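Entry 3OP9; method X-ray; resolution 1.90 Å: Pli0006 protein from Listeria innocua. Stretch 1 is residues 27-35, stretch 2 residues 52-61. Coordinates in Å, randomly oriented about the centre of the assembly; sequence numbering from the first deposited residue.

Stretch 1 27-35: QIAELLNVQ
Stretch 2 52-61: EKLIRLATYF

Two helical segments of one chain meet here mainly through side chains, with the carbonyl oxygens of Leu-31 and Lys-53 also in contact. Residues 27-32 form the closing turns of a helix that begins earlier in the chain, and residues 52-61 belong to a second helix, also begun earlier. Their axes approach to 10.5 Å, with an angle of 117° between the N-to-C directions, so the helices cross steeply and contact is confined to a short patch. The register is fixed at Leu-32 and Lys-53, whose CA atoms lie 6.3 Å apart. The summed buried area is 428 Å², and no hydrogen bond crosses the interface.

The backbone is built as follows. In the first helix, Leu-31 N donates to Gln-27 O at 3.1 Å and Leu-32 N to Ile-28 O at 3.0 Å, with phi/psi near -65/-40 through Leu-31 and -98/-3 at Leu-32. Asn-33 then leaves the helical region at 53/54. Val-34 is extended at -130/173, yet its N still reaches Ala-29 O at 3.1 Å, which ties the turn back onto the helix. Gln-35, at -67/151, occupies the N-cap position of the next helix. The second stretch keeps regular i to i+4 bonds, exemplified by Leu-57 N to Lys-53 O at 3.0 Å; Thr-59 OG1 also donates to Ile-55 O at 2.8 Å.

Leu-32 is the principal bump. Its CA-to-CB bond points sideways, but the m,t rotamer (chi1 -58°, chi2 176°) brings the end of the side chain nearer the second helix. There Leu-32 CD2 settles into a hollow formed by one turn: it lies 3.8 Å from Lys-53 O, 3.7 Å from Arg-56 CB and 3.9 Å from Leu-57 CG. The carbonyl contact is simple packing, since a methyl group offers no conventional donor and Lys-53 O is already engaged by Leu-57 N.

Leu-57 answers from the second helix. Also m,t (-69°, 166°), Leu-57 directs its CD2 to within 4.0 Å of Leu-31 CD2 and 4.3 Å of Ile-28 CG2, entering the groove between these side chains and Leu-32. Ile-28 is m,t as well (-64°, 164°). Leu-31 adopts t,p (177°, 75°). Leu-31 CD2 lies 4.0 Å from Leu-57 CD2 and also 3.9 Å from Tyr-60 CG, while Leu-31 CD1 lies 3.8 Å from Tyr-60 CD1. The latter approach is oblique to the ring, whose chi1 is -179° and chi2 81°.

Two long polar side chains contribute their aliphatic portions. Lys-53 (m,t,t,p; -70°, 177°, -178°, 60°) extends past the end of the first helix, placing CE 3.3 Å from Val-34 CG1, a tight carbon-carbon contact. Val-34 points toward the second helix with chi1 -63°, so its methyl meets the lysine stem. Arg-56 also points toward its partner stretch; with chi angles of -70°, -174°, 175° and -75°, it carries CD to 3.9 Å from Leu-31 O. Its CB meanwhile walls the Leu-32 pocket. Leu-54 and Ile-55 point away, leaving this face to Lys-53, Arg-56, Leu-57 and Tyr-60.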

# COMPACT_ATOMS: atom_id res chain seq x y z
N GLN A 27 28.90 -7.89 9.99
CA GLN A 27 27.75 -7.53 10.82
C GLN A 27 26.45 -8.09 10.23
O GLN A 27 25.60 -8.63 10.96
CB GLN A 27 27.65 -6.01 10.95
CG GLN A 27 28.83 -5.41 11.72
CD GLN A 27 28.76 -3.90 11.84
OE1 GLN A 27 28.72 -3.20 10.84
NE2 GLN A 27 28.77 -3.39 13.08
N ILE A 28 26.31 -7.99 8.92
CA ILE A 28 25.16 -8.58 8.27
C ILE A 28 25.25 -10.10 8.38
O ILE A 28 24.22 -10.76 8.58
CB ILE A 28 25.06 -8.14 6.80
CG1 ILE A 28 24.83 -6.62 6.75
CG2 ILE A 28 23.95 -8.90 6.06
CD1 ILE A 28 25.10 -5.99 5.39
N ALA A 29 26.46 -10.65 8.27
CA ALA A 29 26.63 -12.10 8.33
C ALA A 29 26.17 -12.58 9.70
O ALA A 29 25.51 -13.62 9.82
CB ALA A 29 28.10 -12.50 8.09
N GLU A 30 26.53 -11.82 10.73
CA GLU A 30 26.17 -12.19 12.10
C GLU A 30 24.66 -12.17 12.23
O GLU A 30 24.09 -13.06 12.85
CB GLU A 30 26.84 -11.24 13.12
CG GLU A 30 28.22 -11.72 13.59
CD GLU A 30 29.30 -10.62 13.57
OE1 GLU A 30 29.04 -9.50 14.07
OE2 GLU A 30 30.41 -10.89 13.06
N LEU A 31 24.00 -11.18 11.63
CA LEU A 31 22.54 -11.06 11.67
C LEU A 31 21.85 -12.28 11.05
O LEU A 31 20.81 -12.75 11.53
CB LEU A 31 22.10 -9.81 10.91
CG LEU A 31 20.60 -9.55 10.79
CD1 LEU A 31 20.00 -9.05 12.10
CD2 LEU A 31 20.33 -8.55 9.68
N LEU A 32 22.42 -12.79 9.97
CA LEU A 32 21.79 -13.88 9.24
C LEU A 32 22.36 -15.24 9.61
O LEU A 32 21.90 -16.24 9.10
CB LEU A 32 21.93 -13.68 7.75
CG LEU A 32 21.37 -12.38 7.21
CD1 LEU A 32 21.69 -12.31 5.74
CD2 LEU A 32 19.87 -12.30 7.46
N ASN A 33 23.37 -15.26 10.47
CA ASN A 33 24.09 -16.50 10.75
C ASN A 33 24.60 -17.20 9.49
O ASN A 33 24.31 -18.38 9.25
CB ASN A 33 23.20 -17.44 11.57
CG ASN A 33 22.82 -16.84 12.91
OD1 ASN A 33 21.64 -16.59 13.18
ND2 ASN A 33 23.82 -16.57 13.74
N VAL A 34 25.34 -16.46 8.67
CA VAL A 34 26.04 -17.02 7.53
C VAL A 34 27.49 -16.54 7.58
O VAL A 34 27.84 -15.68 8.39
CB VAL A 34 25.42 -16.56 6.19
CG1 VAL A 34 23.97 -17.06 6.07
CG2 VAL A 34 25.49 -15.02 6.06
N GLN A 35 28.33 -17.07 6.69
CA GLN A 35 29.68 -16.57 6.51
C GLN A 35 29.68 -15.17 5.93
O GLN A 35 28.79 -14.84 5.15
CB GLN A 35 30.41 -17.44 5.51
CG GLN A 35 30.74 -18.83 5.97
CD GLN A 35 31.27 -19.64 4.81
OE1 GLN A 35 31.64 -19.08 3.78
NE2 GLN A 35 31.26 -20.94 4.94
N GLU A 52 13.81 -17.21 4.46
CA GLU A 52 14.02 -16.91 5.89
C GLU A 52 15.00 -15.77 6.03
O GLU A 52 14.83 -14.87 6.86
CB GLU A 52 14.55 -18.15 6.63
CG GLU A 52 13.57 -19.30 6.70
CD GLU A 52 12.32 -18.98 7.53
OE1 GLU A 52 12.16 -17.81 7.96
OE2 GLU A 52 11.50 -19.90 7.75
N LYS A 53 16.04 -15.79 5.20
CA LYS A 53 17.03 -14.70 5.24
C LYS A 53 16.48 -13.36 4.72
O LYS A 53 16.81 -12.30 5.25
CB LYS A 53 18.30 -15.16 4.53
CG LYS A 53 19.01 -16.22 5.35
CD LYS A 53 20.22 -16.78 4.69
CE LYS A 53 20.83 -17.85 5.55
NZ LYS A 53 19.87 -18.96 5.80
N LEU A 54 15.62 -13.38 3.70
CA LEU A 54 14.97 -12.16 3.25
C LEU A 54 14.09 -11.59 4.33
O LEU A 54 14.01 -10.37 4.47
CB LEU A 54 14.10 -12.41 2.02
CG LEU A 54 14.88 -12.71 0.73
CD1 LEU A 54 13.98 -13.27 -0.34
CD2 LEU A 54 15.57 -11.43 0.29
N ILE A 55 13.39 -12.45 5.07
CA ILE A 55 12.51 -11.98 6.15
C ILE A 55 13.31 -11.36 7.30
O ILE A 55 12.91 -10.35 7.86
CB ILE A 55 11.60 -13.11 6.68
CG1 ILE A 55 10.47 -13.35 5.68
CG2 ILE A 55 10.97 -12.72 8.04
CD1 ILE A 55 9.78 -14.67 5.88
N ARG A 56 14.45 -11.96 7.64
CA ARG A 56 15.28 -11.38 8.68
C ARG A 56 15.78 -10.01 8.23
O ARG A 56 15.82 -9.09 9.04
CB ARG A 56 16.49 -12.26 9.05
CG ARG A 56 16.18 -13.54 9.76
CD ARG A 56 17.48 -14.22 10.20
NE ARG A 56 17.25 -15.42 11.00
CZ ARG A 56 16.86 -15.41 12.27
NH1 ARG A 56 16.63 -14.26 12.89
NH2 ARG A 56 16.68 -16.56 12.92
N LEU A 57 16.18 -9.88 6.96
CA LEU A 57 16.66 -8.56 6.49
C LEU A 57 15.53 -7.53 6.44
O LEU A 57 15.69 -6.36 6.83
CB LEU A 57 17.29 -8.69 5.09
CG LEU A 57 18.61 -9.47 5.04
CD1 LEU A 57 18.98 -9.84 3.63
CD2 LEU A 57 19.69 -8.63 5.71
N ALA A 58 14.37 -7.95 5.95
CA ALA A 58 13.26 -6.99 5.84
C ALA A 58 12.85 -6.51 7.22
O ALA A 58 12.52 -5.34 7.42
CB ALA A 58 12.07 -7.64 5.13
N THR A 59 12.87 -7.42 8.20
CA THR A 59 12.48 -7.07 9.55
C THR A 59 13.53 -6.11 10.14
O THR A 59 13.19 -5.11 10.77
CB THR A 59 12.36 -8.36 10.41
OG1 THR A 59 11.33 -9.18 9.86
CG2 THR A 59 12.02 -8.02 11.86
N TYR A 60 14.81 -6.40 9.91
CA TYR A 60 15.88 -5.57 10.48
C TYR A 60 15.80 -4.12 9.96
O TYR A 60 15.88 -3.18 10.72
CB TYR A 60 17.25 -6.17 10.17
CG TYR A 60 18.34 -5.34 10.77
CD1 TYR A 60 18.67 -5.46 12.11
CD2 TYR A 60 19.00 -4.38 10.01
CE1 TYR A 60 19.66 -4.68 12.68
CE2 TYR A 60 20.00 -3.60 10.59
CZ TYR A 60 20.31 -3.76 11.92
OH TYR A 60 21.30 -3.00 12.51
N PHE A 61 15.59 -3.98 8.65
CA PHE A 61 15.60 -2.69 7.97
C PHE A 61 14.21 -2.08 7.89
O PHE A 61 14.04 -1.00 7.33
CB PHE A 61 16.16 -2.86 6.55
CG PHE A 61 17.63 -3.14 6.53
CD1 PHE A 61 18.52 -2.16 6.96
CD2 PHE A 61 18.12 -4.35 6.10
CE1 PHE A 61 19.88 -2.40 6.94
CE2 PHE A 61 19.49 -4.59 6.08
CZ PHE A 61 20.37 -3.61 6.51